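Local coordinates for endoglucanase (Clostridium thermocellum, PDB 2E4T), which probably hydrolyses internal beta-1,4-glucosidic linkages in cellulose and xyloglucan, through the family 44 catalytic domain of a longer multidomain protein, at residues E206-S211 and D263-A268. Sequence-based numbering, arbitrary orientation.
Sequences ELIEKS and DKMKKA
Ile208 CA and Lys264 CA, 7.1 Å apart, mark the closest backbone approach between segments 206-211 and 263-268. The two helix axes come within 10.4 Å and run in roughly the same direction, at a crossing angle of -38°. In total 192 Å² is buried, a small contact, made by Ile208 and Ser211, one helical turn apart in the first segment, with Lys264 and Met265 of the second. Ile208 points its beta carbon at the other helix and touches Lys264 CB with CD1 at 3.9 Å, while CG1 and CG2 approach the same carbon. The two side chains cross at about a right angle, and the lysine, bent at chi2 (-53°), leads its amino end away, leaving its aliphatic base in the interface. Helices 204-221 and 257-272 belong to the outer helical layer of the TIM-like barrel; the parallel barrel strands 180-183 and 226-232 precede them in sequence, respectively. The contact is packing between two barrel helices, away from both metal sites. Met265 supplies the second patch: bends at chi2 and chi3 carry its end toward the first helix, placing SD 3.9 Å from Ser211 CB and CE 4.0 Å from that same carbon. The sulfur also lies 4.4 Å from Ile208 CD1, so it links the two patches. Ser211 meets Met265 with its methylene, because its hydroxyl turns back to its own helix: OG, beside the backbone N (chi1 -62°), donates to Leu207 O at 2.7 Å. That carbonyl also accepts from Ser211 N, and the two donors reach it from opposite faces of its plane. Val212, just beyond 206-211, packs on Met265 and Ala268, and Tyr261, just before 263-268, touches Ile208 and Ser211.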
loop_
_atom_site.group_PDB
_atom_site.type_symbol
_atom_site.label_atom_id
_atom_site.label_comp_id
_atom_site.label_asym_id
_atom_site.label_seq_id
_atom_site.Cartn_x
_atom_site.Cartn_y
_atom_site.Cartn_z
ATOM N N GLU A 206 -18.354 -7.353 15.463
ATOM C CA GLU A 206 -17.490 -6.496 16.258
ATOM C C GLU A 206 -16.688 -5.575 15.327
ATOM O O GLU A 206 -16.497 -4.390 15.628
ATOM C CB GLU A 206 -16.525 -7.344 17.120
ATOM C CG GLU A 206 -15.508 -6.496 17.877
ATOM C CD GLU A 206 -14.490 -7.195 18.750
ATOM O OE1 GLU A 206 -14.858 -8.042 19.583
ATOM O OE2 GLU A 206 -13.298 -6.939 18.511
ATOM N N LEU A 207 -16.150 -6.144 14.230
ATOM C CA LEU A 207 -15.311 -5.306 13.368
ATOM C C LEU A 207 -16.115 -4.133 12.807
ATOM O O LEU A 207 -15.606 -2.991 12.772
ATOM C CB LEU A 207 -14.673 -6.163 12.262
ATOM C CG LEU A 207 -13.690 -5.406 11.395
ATOM C CD1 LEU A 207 -12.588 -4.723 12.197
ATOM C CD2 LEU A 207 -13.077 -6.388 10.400
ATOM N N ILE A 208 -17.353 -4.384 12.352
ATOM C CA ILE A 208 -18.153 -3.233 11.859
ATOM C C ILE A 208 -18.436 -2.247 12.955
ATOM O O ILE A 208 -18.309 -1.024 12.751
ATOM C CB ILE A 208 -19.489 -3.731 11.204
ATOM C CG1 ILE A 208 -19.242 -4.576 9.989
ATOM C CG2 ILE A 208 -20.401 -2.570 10.911
ATOM C CD1 ILE A 208 -18.451 -3.996 8.958
ATOM N N GLU A 209 -18.858 -2.744 14.132
ATOM C CA GLU A 209 -19.192 -1.810 15.224
ATOM C C GLU A 209 -18.022 -0.904 15.526
ATOM O O GLU A 209 -18.188 0.332 15.683
ATOM C CB GLU A 209 -19.630 -2.623 16.467
ATOM C CG GLU A 209 -20.988 -3.207 16.331
ATOM C CD GLU A 209 -21.539 -3.758 17.634
ATOM O OE1 GLU A 209 -20.943 -3.541 18.718
ATOM O OE2 GLU A 209 -22.587 -4.430 17.579
ATOM N N LYS A 210 -16.822 -1.490 15.654
ATOM C CA LYS A 210 -15.650 -0.704 15.977
ATOM C C LYS A 210 -15.291 0.266 14.862
ATOM O O LYS A 210 -14.875 1.413 15.115
ATOM C CB LYS A 210 -14.468 -1.620 16.266
ATOM C CG LYS A 210 -14.551 -2.328 17.589
ATOM C CD LYS A 210 -13.385 -3.228 17.817
ATOM C CE LYS A 210 -13.360 -3.690 19.275
ATOM N NZ LYS A 210 -12.219 -4.395 19.626
ATOM N N SER A 211 -15.383 -0.212 13.623
ATOM C CA SER A 211 -14.990 0.625 12.497
ATOM C C SER A 211 -15.863 1.876 12.408
ATOM O O SER A 211 -15.394 3.005 12.189
ATOM C CB SER A 211 -15.101 -0.179 11.194
ATOM O OG SER A 211 -14.227 -1.296 11.220
ATOM N N ASP A 263 -20.882 -2.988 2.289
ATOM C CA ASP A 263 -22.307 -2.768 2.412
ATOM C C ASP A 263 -22.636 -2.218 3.819
ATOM O O ASP A 263 -23.469 -1.282 3.945
ATOM C CB ASP A 263 -23.051 -4.084 2.176
ATOM C CG ASP A 263 -24.549 -3.913 2.024
ATOM O OD1 ASP A 263 -24.996 -2.996 1.328
ATOM O OD2 ASP A 263 -25.298 -4.780 2.512
ATOM N N LYS A 264 -22.063 -2.814 4.841
ATOM C CA LYS A 264 -22.345 -2.366 6.204
ATOM C C LYS A 264 -21.763 -0.976 6.481
ATOM O O LYS A 264 -22.381 -0.157 7.218
ATOM C CB LYS A 264 -21.899 -3.394 7.236
ATOM C CG LYS A 264 -22.607 -4.734 7.144
ATOM C CD LYS A 264 -24.141 -4.661 7.152
ATOM C CE LYS A 264 -24.759 -6.058 7.091
ATOM N NZ LYS A 264 -26.262 -5.976 6.911
ATOM N N MET A 265 -20.573 -0.684 5.934
ATOM C CA MET A 265 -20.048 0.684 6.127
ATOM C C MET A 265 -20.904 1.707 5.347
ATOM O O MET A 265 -21.098 2.812 5.836
ATOM C CB MET A 265 -18.576 0.762 5.698
ATOM C CG MET A 265 -17.647 -0.065 6.627
ATOM S SD MET A 265 -17.727 0.346 8.374
ATOM C CE MET A 265 -16.980 1.992 8.365
ATOM N N LYS A 266 -21.418 1.334 4.175
ATOM C CA LYS A 266 -22.315 2.238 3.443
ATOM C C LYS A 266 -23.606 2.447 4.259
ATOM O O LYS A 266 -24.082 3.572 4.378
ATOM C CB LYS A 266 -22.644 1.684 2.063
ATOM C CG LYS A 266 -23.590 2.651 1.323
ATOM C CD LYS A 266 -23.676 2.503 -0.135
ATOM C CE LYS A 266 -24.380 3.741 -0.741
ATOM N NZ LYS A 266 -25.798 3.748 -0.338
ATOM N N LYS A 267 -24.176 1.362 4.801
ATOM C CA LYS A 267 -25.411 1.474 5.568
ATOM C C LYS A 267 -25.190 2.421 6.755
ATOM O O LYS A 267 -26.031 3.280 7.058
ATOM C CB LYS A 267 -25.852 0.075 6.041
ATOM C CG LYS A 267 -27.030 -0.016 6.993
ATOM C CD LYS A 267 -27.391 -1.457 7.394
ATOM C CE LYS A 267 -28.702 -1.507 8.141
ATOM N NZ LYS A 267 -28.467 -1.129 9.569
ATOM N N ALA A 268 -24.074 2.213 7.491
ATOM C CA ALA A 268 -23.801 3.051 8.629
ATOM C C ALA A 268 -23.622 4.492 8.204
ATOM O O ALA A 268 -24.053 5.436 8.920
ATOM C CB ALA A 268 -22.558 2.575 9.377
#